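PDB 3QHA: putative oxidoreductase from Mycobacterium avium, which probably catalyses the NAD(P)-dependent oxidation or reduction of a small hydroxy acid, as in the 3-hydroxyisobutyrate dehydrogenase family. Local coordinates for residues G98-I103 and H125-P130; L73-V78 and A102-I107; H250-G255 and L287-K292; L143-G148 and A166-A171; M30-T35 and T52-A57. One frame throughout, in Å; residues are numbered along the deposited sequence.

How the contacts relate
Five contacts show how a putative dehydrogenase is built from successive chain returns. Nearest the N terminus, contact 5 brings residues 52-57 back against 30-35, pairing two helices beside the Rossmann-type sheet. Contact 2 then closes the loop from strand 73-76 to strand 100-103. Contact 1 opens on that same strand before contact 2 has ended, so the two loops overlap and share Ala-102 and Ile-103; it closes at strand 125-132. Contact 4 follows in series, joining the last two strands of the same sheet. Contact 3 stands apart in the C-terminal helical region, its nearest atoms about 21 Å from those of contact 4. None of the five loops lies wholly within another.

Contact 1: G98-I103 and H125-P130; sequences GTVIAI and HIVDAP
Ile-101 and Ile-126 meet obliquely on one face of the sheet, where the terminal CD1 of Ile-126 lies 3.8 Å from CB of Ile-101 and also approaches its CG2. The second torsion of Ile-126 puts that methyl there: chi2 of -72° bends CD1 out of an extended chain and toward the neighbouring strand. Ile-103, by contrast, keeps CD1 anti to its CA, and this methyl stops 4.4 Å from CD1 of Ile-126. Leu-115 of helix 109-119 packs on both Ile-103 and Ile-126. The opposite face carries a lighter pairing, CG1 of Val-100 against CG2 of Val-127 at 4.1 Å, and Val-153 of helix 151-164 covers the second valine. The two strands, running parallel at 20°, are joined through helix 109-119 in a beta-alpha-beta crossover of the Rossmann fold. Five backbone bonds link them, from His-125 N to Thr-99 O, 2.8 Å, at one end to Ala-129 N on Ile-103 O at the other. Within this series Ile-101 uses both its N and its O, while Val-127 O also receives the CA-H of Ala-102, CA to O 3.4 Å. At the start of the strands the His-125 ring directs its CD2 edge at Gly-98 O, 3.8 Å away and in the ring plane. Asp-128 begins on the isoleucine face, but its carboxylate leads away from strand 100-103 to bond with Thr-178 OG1 and Gly-175 N.

Contact 2: L73-V78 and A102-I107; sequences LIHITV and AIHSTI
His-75 and His-104 meet rim to rim, ND1 of the first 2.7 Å from NE2 of the second in a hydrogen bond that either nitrogen could donate. Their planes differ by only 18°, and NE2 lies in the plane of the His-75 ring. This buried end is the tight part. Ala-102 CB lies 3.9 Å from His-75 ND1, and the parallel backbones are joined by Ala-102 N to Ile-74 O, Ile-76 N to Ala-102 O and His-104 N to Ile-76 O. His-104 ND1 is held in turn by Ala-129 O, while the Trp-164 ring meets both imidazoles steeply. Beyond Ile-76 and Ile-103 the strands give way to loops, and side-chain packing at the partly exposed end is looser, with Thr-77 CG2 4.1 Å from Ser-105 CB. Ser-105 CB nonetheless comes within 3.0 Å of Val-78 O, and its OG, between backbone N and carbonyl carbon (chi1 52°), accepts from Val-78 N at 3.1 Å. Thr-77 OG1 bonds to Tyr-20 OH. In this beta-alpha-beta unit, helix 81-92 packs on Ile-74, Ile-76 and Ile-103, helix 151-164 covers Leu-73 and Ala-102, and strands 18-21 and 125-132 continue the sheet on its two sides.

Contact 3: H250-G255 and L287-K292; sequences HTRGLG and LGVPHK
The guanidinium of Arg-252 lies flat on the ring of His-291, planes 17° apart and centres 3.8 Å from each other. On that face CE1 of His-291 stands over the guanidinium centre, 3.4 Å from CZ of Arg-252; relative to the imidazole, NH1 of the arginine lies over one face, offset toward the rim. The guanidinium edge is turned to the backbone, where NH1 donates a hydrogen bond of 3.0 Å to Val-289 O. That donor approaches from well above the carbonyl plane, about 45° out of it, and Pro-290 O also lies at the edge, in the guanidinium plane. In the arginine chain CG is anti to the backbone N, and a bend at the third torsion (chi3 80°) carries NE round toward the imidazole. Its aliphatic part packs too, CD lying 4.0 Å from CG2 of Val-289 and CB 4.1 Å from CD1 of Leu-287. The imidazole has a second anchor, NE2 bonding to Glu-256 OE2, and this carboxylate probably offsets part of the charge of the nearby guanidinium. The irregular segment 287-292 follows helix 274-286, with Gly-288, at positive phi, in a Schellman motif. The contact thereby fastens the C-terminal tail to helix 245-268 in the helical region assigned to the 3-hydroxyisobutyrate dehydrogenase family. Ala-284 of helix 274-286 touches both Arg-252 and His-291, while Phe-189 and Cys-196 on helix 176-204 of the second subunit pack on Thr-251 and Leu-287.

Contact 4: L143-G148 and A166-A171; sequences LATMVG and AVVIHA
From Ala-144 beside Val-167 to Val-147 beside His-170, two parallel strands run in register, their axes 4.6 Å apart at closest and inclined by 27°. At the start Leu-143 O accepts from Val-167 N, at 3.2 Å, and more weakly from Ala-166 N; four further backbone bonds carry the pairing on to Ala-171 N and Val-147 O. Thr-145 and Val-168 lie side by side and point the same way, CG2 to CG2 at 3.9 Å. With OG1 of the threonine anti to the backbone N (chi1 -174°), the hydroxyl bonds to Pro-130 O, and weakly to Ala-129 O, while CG2 lies beside Val-168. Val-147 shares this face, its CG2 4.3 Å from CG1 of Val-168. On the other face Ala-144 CB meets Val-167 CB at 4.1 Å, whereas Met-146 and Ile-169 touch only near their bases, through CG and CB, before their ends diverge; Met-180 of helix 176-204 packs on both. Val-215 and Arg-214 of the second subunit reach this face as well. His-170 turns its CD2 edge to Val-147 O, 3.6 Å away, while NE2 bonds to Ala-149 O and the ring stacks on Tyr-154. Strand 143-148, helix 151-164 and strand 165-172 form a beta-alpha-beta unit, set antiparallel to strand 125-132 as an extension of the Rossmann sheet.

Contact 5: M30-T35 and T52-A57; sequences MATRMT and TPLAEA
Thr-32 and Leu-54 are the nearest CA pair of two helical segments, 6.2 Å apart near the C-terminal ends of helices 27-33 and 48-55. Both helices belong to the Rossmann-type nucleotide-binding domain, the first beginning at Gly-27, the last glycine of a GxGxxG-like pattern (Gly-22, Gly-24, Gly-27) consistent with dinucleotide binding. The second helix is kinked at Pro-53, whose N makes no bond to the preceding turn. Contact between them is entirely by packing. Leu-54 does most of the work: its CD1 reaches across to Thr-32, 3.6 Å from both N and OG1, and at the same time lies 3.8 Å from Ala-31 CB. The side chains of Thr-32 and Leu-54 cross at a slant, and CD2 of the leucine comes within 3.9 Å of the same OG1, whose hydrogen-bonding partner is Ala-28 O in its own helix. Val-43 of strand 41-44 touches both Ala-31 and Leu-54, joining this packing to the sheet. One turn on, Thr-35 faces Ala-57. Its first torsion (chi1 58°) sets OG1 between the backbone N and the carbonyl carbon, very close to Thr-32 O, a hydrogen bond whose short length is doubtful; that carbonyl also accepts from Thr-35 N. The same rotation leaves CG2 of Thr-35 anti to the carbonyl carbon, 4.2 Å from CB of Ala-57, and CB of Thr-35 rests 3.5 Å from Ala-57 O.

Contact 1: G98-I103 and H125-P130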
# COMPACT_ATOMS: atom_id res chain seq x y z
N GLY B 98 -38.32 11.32 8.69
CA GLY B 98 -37.81 10.08 8.10
C GLY B 98 -36.69 10.27 7.09
O GLY B 98 -36.10 9.29 6.63
N THR B 99 -36.41 11.52 6.72
CA THR B 99 -35.30 11.84 5.82
C THR B 99 -33.96 11.39 6.41
O THR B 99 -33.75 11.48 7.62
CB THR B 99 -35.21 13.36 5.55
OG1 THR B 99 -36.42 13.81 4.92
CG2 THR B 99 -34.03 13.68 4.63
N VAL B 100 -33.07 10.90 5.55
CA VAL B 100 -31.72 10.53 5.95
C VAL B 100 -30.70 11.51 5.37
O VAL B 100 -30.78 11.86 4.19
CB VAL B 100 -31.35 9.11 5.49
CG1 VAL B 100 -29.97 8.71 6.03
CG2 VAL B 100 -32.41 8.10 5.95
N ILE B 101 -29.76 11.94 6.20
CA ILE B 101 -28.66 12.79 5.75
C ILE B 101 -27.36 12.03 5.93
O ILE B 101 -27.03 11.61 7.04
CB ILE B 101 -28.60 14.10 6.56
CG1 ILE B 101 -29.92 14.86 6.45
CG2 ILE B 101 -27.44 14.97 6.07
CD1 ILE B 101 -29.92 16.22 7.11
N ALA B 102 -26.63 11.85 4.83
CA ALA B 102 -25.35 11.14 4.83
C ALA B 102 -24.19 12.11 4.64
O ALA B 102 -24.11 12.79 3.62
CB ALA B 102 -25.33 10.08 3.74
N ILE B 103 -23.29 12.17 5.62
CA ILE B 103 -22.13 13.06 5.57
C ILE B 103 -20.88 12.29 5.13
O ILE B 103 -20.47 11.33 5.78
CB ILE B 103 -21.86 13.72 6.93
CG1 ILE B 103 -23.13 14.41 7.45
CG2 ILE B 103 -20.73 14.73 6.83
CD1 ILE B 103 -23.04 14.85 8.90
N HIS B 125 -32.73 11.52 10.24
CA HIS B 125 -31.66 10.58 10.55
C HIS B 125 -30.32 11.07 10.01
O HIS B 125 -30.22 11.47 8.85
CB HIS B 125 -32.00 9.21 9.98
CG HIS B 125 -33.27 8.63 10.52
ND1 HIS B 125 -33.37 8.14 11.80
CD2 HIS B 125 -34.49 8.45 9.95
CE1 HIS B 125 -34.60 7.69 12.00
NE2 HIS B 125 -35.29 7.87 10.89
N ILE B 126 -29.29 11.04 10.86
CA ILE B 126 -27.92 11.38 10.47
C ILE B 126 -27.09 10.11 10.34
O ILE B 126 -27.20 9.19 11.16
CB ILE B 126 -27.24 12.30 11.50
CG1 ILE B 126 -27.73 13.74 11.35
CG2 ILE B 126 -25.72 12.27 11.33
CD1 ILE B 126 -27.22 14.45 10.10
N VAL B 127 -26.26 10.07 9.30
CA VAL B 127 -25.31 9.00 9.07
C VAL B 127 -23.96 9.61 8.69
O VAL B 127 -23.90 10.47 7.81
CB VAL B 127 -25.80 8.09 7.93
CG1 VAL B 127 -24.66 7.26 7.36
CG2 VAL B 127 -26.95 7.19 8.41
N ASP B 128 -22.89 9.20 9.36
CA ASP B 128 -21.54 9.56 8.92
C ASP B 128 -21.01 8.43 8.05
O ASP B 128 -20.90 7.29 8.50
CB ASP B 128 -20.58 9.90 10.08
CG ASP B 128 -20.52 8.82 11.13
OD1 ASP B 128 -21.53 8.12 11.35
OD2 ASP B 128 -19.45 8.67 11.76
N ALA B 129 -20.72 8.76 6.79
CA ALA B 129 -20.34 7.77 5.79
C ALA B 129 -19.14 8.26 4.99
O ALA B 129 -19.24 8.44 3.78
CB ALA B 129 -21.53 7.50 4.86
N PRO B 130 -18.00 8.48 5.68
CA PRO B 130 -16.79 8.84 4.95
C PRO B 130 -16.43 7.81 3.89
O PRO B 130 -16.77 6.63 4.02
CB PRO B 130 -15.71 8.89 6.05
CG PRO B 130 -16.29 8.12 7.20
CD PRO B 130 -17.76 8.40 7.13

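Contact 2: L73-V78 and A102-I107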
# COMPACT_ATOMS: atom_id res chain seq x y z
N LEU B 73 -32.94 10.82 0.65
CA LEU B 73 -31.57 10.57 1.11
C LEU B 73 -30.66 11.65 0.57
O LEU B 73 -30.43 11.74 -0.63
CB LEU B 73 -31.10 9.18 0.66
CG LEU B 73 -29.64 8.79 0.93
CD1 LEU B 73 -29.30 8.89 2.41
CD2 LEU B 73 -29.38 7.39 0.41
N ILE B 74 -30.13 12.47 1.48
CA ILE B 74 -29.39 13.67 1.11
C ILE B 74 -27.92 13.50 1.46
O ILE B 74 -27.57 13.32 2.62
CB ILE B 74 -29.93 14.91 1.86
CG1 ILE B 74 -31.41 15.13 1.52
CG2 ILE B 74 -29.12 16.15 1.51
CD1 ILE B 74 -32.11 16.06 2.48
N HIS B 75 -27.06 13.57 0.44
CA HIS B 75 -25.63 13.39 0.61
C HIS B 75 -24.93 14.75 0.74
O HIS B 75 -25.25 15.68 0.00
CB HIS B 75 -25.05 12.64 -0.59
CG HIS B 75 -25.62 11.27 -0.78
ND1 HIS B 75 -25.11 10.16 -0.14
CD2 HIS B 75 -26.64 10.83 -1.56
CE1 HIS B 75 -25.80 9.09 -0.51
NE2 HIS B 75 -26.73 9.47 -1.36
N ILE B 76 -23.99 14.85 1.68
CA ILE B 76 -23.25 16.09 1.91
C ILE B 76 -21.74 15.85 1.86
O ILE B 76 -21.20 15.06 2.63
CB ILE B 76 -23.61 16.72 3.27
CG1 ILE B 76 -25.09 17.11 3.31
CG2 ILE B 76 -22.75 17.95 3.55
CD1 ILE B 76 -25.56 17.53 4.69
N THR B 77 -21.07 16.54 0.93
CA THR B 77 -19.62 16.55 0.84
C THR B 77 -19.14 17.99 0.68
O THR B 77 -19.19 18.54 -0.42
CB THR B 77 -19.12 15.71 -0.36
OG1 THR B 77 -19.61 14.37 -0.25
CG2 THR B 77 -17.59 15.69 -0.42
N VAL B 78 -18.70 18.59 1.78
CA VAL B 78 -18.24 19.99 1.78
C VAL B 78 -16.88 20.10 2.50
O VAL B 78 -16.27 19.08 2.83
CB VAL B 78 -19.30 20.94 2.39
CG1 VAL B 78 -20.53 21.00 1.48
CG2 VAL B 78 -19.69 20.49 3.79
N ALA B 102 -26.63 11.85 4.83
CA ALA B 102 -25.35 11.14 4.83
C ALA B 102 -24.19 12.11 4.64
O ALA B 102 -24.11 12.79 3.62
CB ALA B 102 -25.33 10.08 3.74
N ILE B 103 -23.29 12.17 5.62
CA ILE B 103 -22.13 13.06 5.57
C ILE B 103 -20.88 12.29 5.13
O ILE B 103 -20.47 11.33 5.78
CB ILE B 103 -21.86 13.72 6.93
CG1 ILE B 103 -23.13 14.41 7.45
CG2 ILE B 103 -20.73 14.73 6.83
CD1 ILE B 103 -23.04 14.85 8.90
N HIS B 104 -20.28 12.72 4.02
CA HIS B 104 -19.13 12.03 3.42
C HIS B 104 -17.79 12.74 3.60
O HIS B 104 -16.74 12.12 3.44
CB HIS B 104 -19.38 11.82 1.93
CG HIS B 104 -20.65 11.09 1.62
ND1 HIS B 104 -20.87 9.79 1.99
CD2 HIS B 104 -21.77 11.50 0.97
CE1 HIS B 104 -22.07 9.41 1.59
NE2 HIS B 104 -22.64 10.43 0.96
N SER B 105 -17.82 14.03 3.91
CA SER B 105 -16.58 14.80 4.07
C SER B 105 -16.09 14.76 5.51
O SER B 105 -16.78 14.25 6.40
CB SER B 105 -16.77 16.24 3.61
OG SER B 105 -17.90 16.82 4.24
N THR B 106 -14.90 15.30 5.74
CA THR B 106 -14.25 15.20 7.04
C THR B 106 -15.01 15.93 8.13
O THR B 106 -15.36 17.11 8.00
CB THR B 106 -12.80 15.72 6.98
OG1 THR B 106 -12.07 14.99 5.98
CG2 THR B 106 -12.12 15.55 8.33
N ILE B 107 -15.28 15.20 9.21
CA ILE B 107 -15.85 15.76 10.43
C ILE B 107 -15.16 15.11 11.64
O ILE B 107 -14.52 14.06 11.51
CB ILE B 107 -17.39 15.53 10.52
CG1 ILE B 107 -17.74 14.04 10.43
CG2 ILE B 107 -18.09 16.31 9.41
CD1 ILE B 107 -19.23 13.76 10.33

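Contact 3: H250-G255 and L287-K292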
# COMPACT_ATOMS: atom_id res chain seq x y z
N HIS B 250 7.72 -15.63 10.18
CA HIS B 250 8.53 -15.47 8.97
C HIS B 250 8.60 -13.99 8.55
O HIS B 250 9.67 -13.48 8.22
CB HIS B 250 7.96 -16.36 7.85
CG HIS B 250 8.69 -16.29 6.55
ND1 HIS B 250 9.99 -16.74 6.39
CD2 HIS B 250 8.29 -15.87 5.32
CE1 HIS B 250 10.36 -16.58 5.13
NE2 HIS B 250 9.34 -16.05 4.46
N THR B 251 7.46 -13.31 8.58
CA THR B 251 7.40 -11.87 8.28
C THR B 251 8.20 -11.02 9.28
O THR B 251 8.85 -10.04 8.89
CB THR B 251 5.94 -11.37 8.21
OG1 THR B 251 5.26 -12.01 7.12
CG2 THR B 251 5.88 -9.85 8.01
N ARG B 252 8.16 -11.38 10.56
CA ARG B 252 8.98 -10.72 11.57
C ARG B 252 10.47 -10.87 11.26
O ARG B 252 11.23 -9.92 11.38
CB ARG B 252 8.70 -11.28 12.96
CG ARG B 252 9.48 -10.60 14.07
CD ARG B 252 9.33 -11.34 15.38
NE ARG B 252 10.20 -12.51 15.46
CZ ARG B 252 10.27 -13.33 16.50
NH1 ARG B 252 9.52 -13.11 17.58
NH2 ARG B 252 11.10 -14.36 16.48
N GLY B 253 10.87 -12.08 10.88
CA GLY B 253 12.26 -12.36 10.53
C GLY B 253 12.73 -11.55 9.34
O GLY B 253 13.77 -10.89 9.40
N LEU B 254 11.97 -11.61 8.25
CA LEU B 254 12.27 -10.82 7.05
C LEU B 254 12.32 -9.32 7.36
O LEU B 254 13.23 -8.62 6.91
CB LEU B 254 11.22 -11.05 5.96
CG LEU B 254 11.14 -12.42 5.28
CD1 LEU B 254 10.02 -12.40 4.24
CD2 LEU B 254 12.47 -12.81 4.62
N GLY B 255 11.33 -8.85 8.11
CA GLY B 255 11.19 -7.42 8.40
C GLY B 255 12.33 -6.86 9.23
O GLY B 255 12.90 -5.82 8.88
N LEU B 287 2.91 -7.18 15.20
CA LEU B 287 2.47 -8.42 14.54
C LEU B 287 1.90 -9.48 15.49
O LEU B 287 1.38 -10.50 15.03
CB LEU B 287 3.64 -9.03 13.77
CG LEU B 287 4.17 -8.25 12.56
CD1 LEU B 287 5.47 -8.86 12.06
CD2 LEU B 287 3.13 -8.22 11.44
N GLY B 288 2.00 -9.26 16.80
CA GLY B 288 1.54 -10.24 17.78
C GLY B 288 2.46 -11.44 17.91
O GLY B 288 2.04 -12.50 18.38
N VAL B 289 3.71 -11.28 17.48
CA VAL B 289 4.76 -12.28 17.70
C VAL B 289 5.98 -11.59 18.31
O VAL B 289 7.04 -11.51 17.68
CB VAL B 289 5.14 -13.03 16.40
CG1 VAL B 289 4.04 -14.02 16.02
CG2 VAL B 289 5.41 -12.06 15.25
N PRO B 290 5.84 -11.08 19.55
CA PRO B 290 6.95 -10.43 20.23
C PRO B 290 8.07 -11.41 20.57
O PRO B 290 7.85 -12.62 20.56
CB PRO B 290 6.31 -9.89 21.51
CG PRO B 290 5.18 -10.81 21.77
CD PRO B 290 4.64 -11.15 20.41
N HIS B 291 9.25 -10.88 20.86
CA HIS B 291 10.38 -11.71 21.27
C HIS B 291 10.25 -12.10 22.74
O HIS B 291 9.73 -11.33 23.55
CB HIS B 291 11.70 -10.99 21.02
CG HIS B 291 11.98 -10.75 19.57
ND1 HIS B 291 12.60 -11.69 18.77
CD2 HIS B 291 11.72 -9.69 18.77
CE1 HIS B 291 12.72 -11.22 17.54
NE2 HIS B 291 12.19 -10.01 17.51
N LYS B 292 10.74 -13.29 23.07
CA LYS B 292 10.59 -13.86 24.41
C LYS B 292 11.81 -13.60 25.29
O LYS B 292 12.87 -13.22 24.80
CB LYS B 292 10.34 -15.37 24.32

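Contact 4: L143-G148 and A166-A171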
# COMPACT_ATOMS: atom_id res chain seq x y z
N LEU B 143 -16.34 3.02 -4.89
CA LEU B 143 -15.83 3.53 -3.61
C LEU B 143 -15.97 2.51 -2.48
O LEU B 143 -16.76 1.57 -2.56
CB LEU B 143 -16.55 4.81 -3.19
CG LEU B 143 -16.10 6.11 -3.87
CD1 LEU B 143 -16.91 7.28 -3.34
CD2 LEU B 143 -14.60 6.35 -3.67
N ALA B 144 -15.16 2.70 -1.44
CA ALA B 144 -15.41 2.12 -0.15
C ALA B 144 -16.07 3.20 0.69
O ALA B 144 -15.72 4.37 0.58
CB ALA B 144 -14.13 1.66 0.50
N THR B 145 -17.05 2.81 1.51
CA THR B 145 -17.63 3.73 2.49
C THR B 145 -17.81 3.04 3.84
O THR B 145 -18.17 1.86 3.90
CB THR B 145 -18.96 4.34 2.00
OG1 THR B 145 -19.40 5.33 2.94
CG2 THR B 145 -20.04 3.26 1.85
N MET B 146 -17.56 3.78 4.91
CA MET B 146 -17.61 3.26 6.26
C MET B 146 -18.67 4.04 7.01
O MET B 146 -18.51 5.23 7.26
CB MET B 146 -16.25 3.44 6.93
CG MET B 146 -15.15 2.62 6.29
SD MET B 146 -13.53 3.37 6.52
CE MET B 146 -13.59 4.66 5.28
N VAL B 147 -19.75 3.35 7.37
CA VAL B 147 -21.00 4.02 7.71
C VAL B 147 -21.35 3.87 9.19
O VAL B 147 -21.49 2.76 9.69
CB VAL B 147 -22.15 3.44 6.86
CG1 VAL B 147 -23.46 4.15 7.15
CG2 VAL B 147 -21.80 3.53 5.38
N GLY B 148 -21.48 5.00 9.88
CA GLY B 148 -22.05 5.02 11.22
C GLY B 148 -23.54 5.32 11.12
O GLY B 148 -23.93 6.36 10.60
N ALA B 166 -18.68 -0.01 -3.96
CA ALA B 166 -18.47 -1.46 -4.08
C ALA B 166 -18.24 -2.12 -2.72
O ALA B 166 -18.44 -3.33 -2.58
CB ALA B 166 -17.29 -1.74 -5.00
N VAL B 167 -17.80 -1.34 -1.73
CA VAL B 167 -17.59 -1.83 -0.37
C VAL B 167 -18.31 -0.93 0.63
O VAL B 167 -17.94 0.23 0.81
CB VAL B 167 -16.08 -1.88 -0.02
CG1 VAL B 167 -15.88 -2.09 1.48
CG2 VAL B 167 -15.40 -2.99 -0.80
N VAL B 168 -19.34 -1.47 1.27
CA VAL B 168 -20.14 -0.73 2.24
C VAL B 168 -20.03 -1.40 3.60
O VAL B 168 -20.57 -2.49 3.81
CB VAL B 168 -21.62 -0.65 1.82
CG1 VAL B 168 -22.43 0.12 2.86
CG2 VAL B 168 -21.75 0.02 0.45
N ILE B 169 -19.32 -0.75 4.52
CA ILE B 169 -19.14 -1.25 5.87
C ILE B 169 -20.11 -0.55 6.82
O ILE B 169 -20.21 0.68 6.82
CB ILE B 169 -17.71 -1.01 6.40
CG1 ILE B 169 -16.66 -1.61 5.45
CG2 ILE B 169 -17.54 -1.59 7.79
CD1 ILE B 169 -16.79 -3.11 5.23
N HIS B 170 -20.82 -1.35 7.62
CA HIS B 170 -21.59 -0.82 8.74
C HIS B 170 -20.67 -0.85 9.95
O HIS B 170 -20.57 -1.86 10.66
CB HIS B 170 -22.86 -1.64 8.98
CG HIS B 170 -23.78 -1.02 9.98
ND1 HIS B 170 -24.71 -1.75 10.69
CD2 HIS B 170 -23.91 0.26 10.40
CE1 HIS B 170 -25.37 -0.94 11.50
NE2 HIS B 170 -24.91 0.28 11.34
N ALA B 171 -19.99 0.28 10.17
CA ALA B 171 -18.95 0.37 11.19
C ALA B 171 -19.53 0.36 12.59
O ALA B 171 -18.86 -0.04 13.54
CB ALA B 171 -18.12 1.63 10.97

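Contact 5: M30-T35 and T52-A57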
# COMPACT_ATOMS: atom_id res chain seq x y z
N MET B 30 -19.11 11.45 -7.49
CA MET B 30 -20.15 10.71 -6.76
C MET B 30 -21.54 11.04 -7.28
O MET B 30 -22.30 10.15 -7.64
CB MET B 30 -20.10 11.01 -5.26
CG MET B 30 -19.61 9.86 -4.42
SD MET B 30 -19.82 10.16 -2.66
CE MET B 30 -18.37 11.13 -2.34
N ALA B 31 -21.87 12.33 -7.30
CA ALA B 31 -23.19 12.77 -7.75
C ALA B 31 -23.42 12.40 -9.21
O ALA B 31 -24.56 12.12 -9.61
CB ALA B 31 -23.35 14.28 -7.54
N THR B 32 -22.36 12.41 -10.01
CA THR B 32 -22.43 11.99 -11.41
C THR B 32 -22.79 10.50 -11.52
O THR B 32 -23.58 10.12 -12.38
CB THR B 32 -21.10 12.26 -12.15
OG1 THR B 32 -20.79 13.65 -12.08
CG2 THR B 32 -21.21 11.85 -13.62
N ARG B 33 -22.20 9.67 -10.67
CA ARG B 33 -22.54 8.25 -10.60
C ARG B 33 -24.02 8.07 -10.24
O ARG B 33 -24.69 7.20 -10.78
CB ARG B 33 -21.64 7.53 -9.58
CG ARG B 33 -22.08 6.11 -9.22
CD ARG B 33 -21.97 5.16 -10.40
NE ARG B 33 -22.37 3.79 -10.05
CZ ARG B 33 -22.46 2.78 -10.91
NH1 ARG B 33 -22.16 2.96 -12.20
NH2 ARG B 33 -22.84 1.58 -10.49
N MET B 34 -24.51 8.92 -9.34
CA MET B 34 -25.90 8.86 -8.90
C MET B 34 -26.94 9.26 -9.95
O MET B 34 -28.13 9.01 -9.76
CB MET B 34 -26.09 9.72 -7.65
CG MET B 34 -25.38 9.19 -6.43
SD MET B 34 -25.67 10.21 -4.98
CE MET B 34 -24.49 9.50 -3.82
N THR B 35 -26.52 9.87 -11.07
CA THR B 35 -27.46 10.15 -12.16
C THR B 35 -27.95 8.85 -12.82
O THR B 35 -28.97 8.85 -13.51
CB THR B 35 -26.86 11.07 -13.25
OG1 THR B 35 -25.67 10.47 -13.79
CG2 THR B 35 -26.53 12.44 -12.67
N THR B 52 -23.23 22.80 -13.85
CA THR B 52 -23.55 22.59 -15.27
C THR B 52 -23.20 21.18 -15.79
O THR B 52 -24.02 20.56 -16.47
CB THR B 52 -22.91 23.68 -16.17
OG1 THR B 52 -23.27 24.97 -15.67
CG2 THR B 52 -23.38 23.54 -17.61
N PRO B 53 -21.99 20.67 -15.47
CA PRO B 53 -21.65 19.28 -15.80
C PRO B 53 -22.66 18.25 -15.29
O PRO B 53 -23.01 17.32 -16.01
CB PRO B 53 -20.30 19.08 -15.11
CG PRO B 53 -19.69 20.43 -15.09
CD PRO B 53 -20.83 21.40 -14.93
N LEU B 54 -23.10 18.41 -14.04
CA LEU B 54 -24.13 17.54 -13.47
C LEU B 54 -25.46 17.69 -14.19
O LEU B 54 -26.20 16.72 -14.35
CB LEU B 54 -24.31 17.81 -11.97
CG LEU B 54 -23.44 16.99 -11.01
CD1 LEU B 54 -23.77 15.50 -11.12
CD2 LEU B 54 -21.96 17.24 -11.27
N ALA B 55 -25.77 18.91 -14.63
CA ALA B 55 -26.97 19.17 -15.42
C ALA B 55 -26.94 18.35 -16.71
O ALA B 55 -27.92 17.68 -17.05
CB ALA B 55 -27.10 20.65 -15.74
N GLU B 56 -25.82 18.39 -17.43
CA GLU B 56 -25.71 17.67 -18.70
C GLU B 56 -25.39 16.17 -18.55
O GLU B 56 -25.25 15.46 -19.54
CB GLU B 56 -24.74 18.37 -19.66
CG GLU B 56 -23.28 18.45 -19.23
CD GLU B 56 -22.48 19.47 -20.04
OE1 GLU B 56 -23.10 20.39 -20.63
OE2 GLU B 56 -21.24 19.37 -20.07
N ALA B 57 -25.29 15.71 -17.30
CA ALA B 57 -25.24 14.28 -16.99
C ALA B 57 -26.63 13.73 -16.64
O ALA B 57 -26.80 12.52 -16.48
CB ALA B 57 -24.27 14.02 -15.85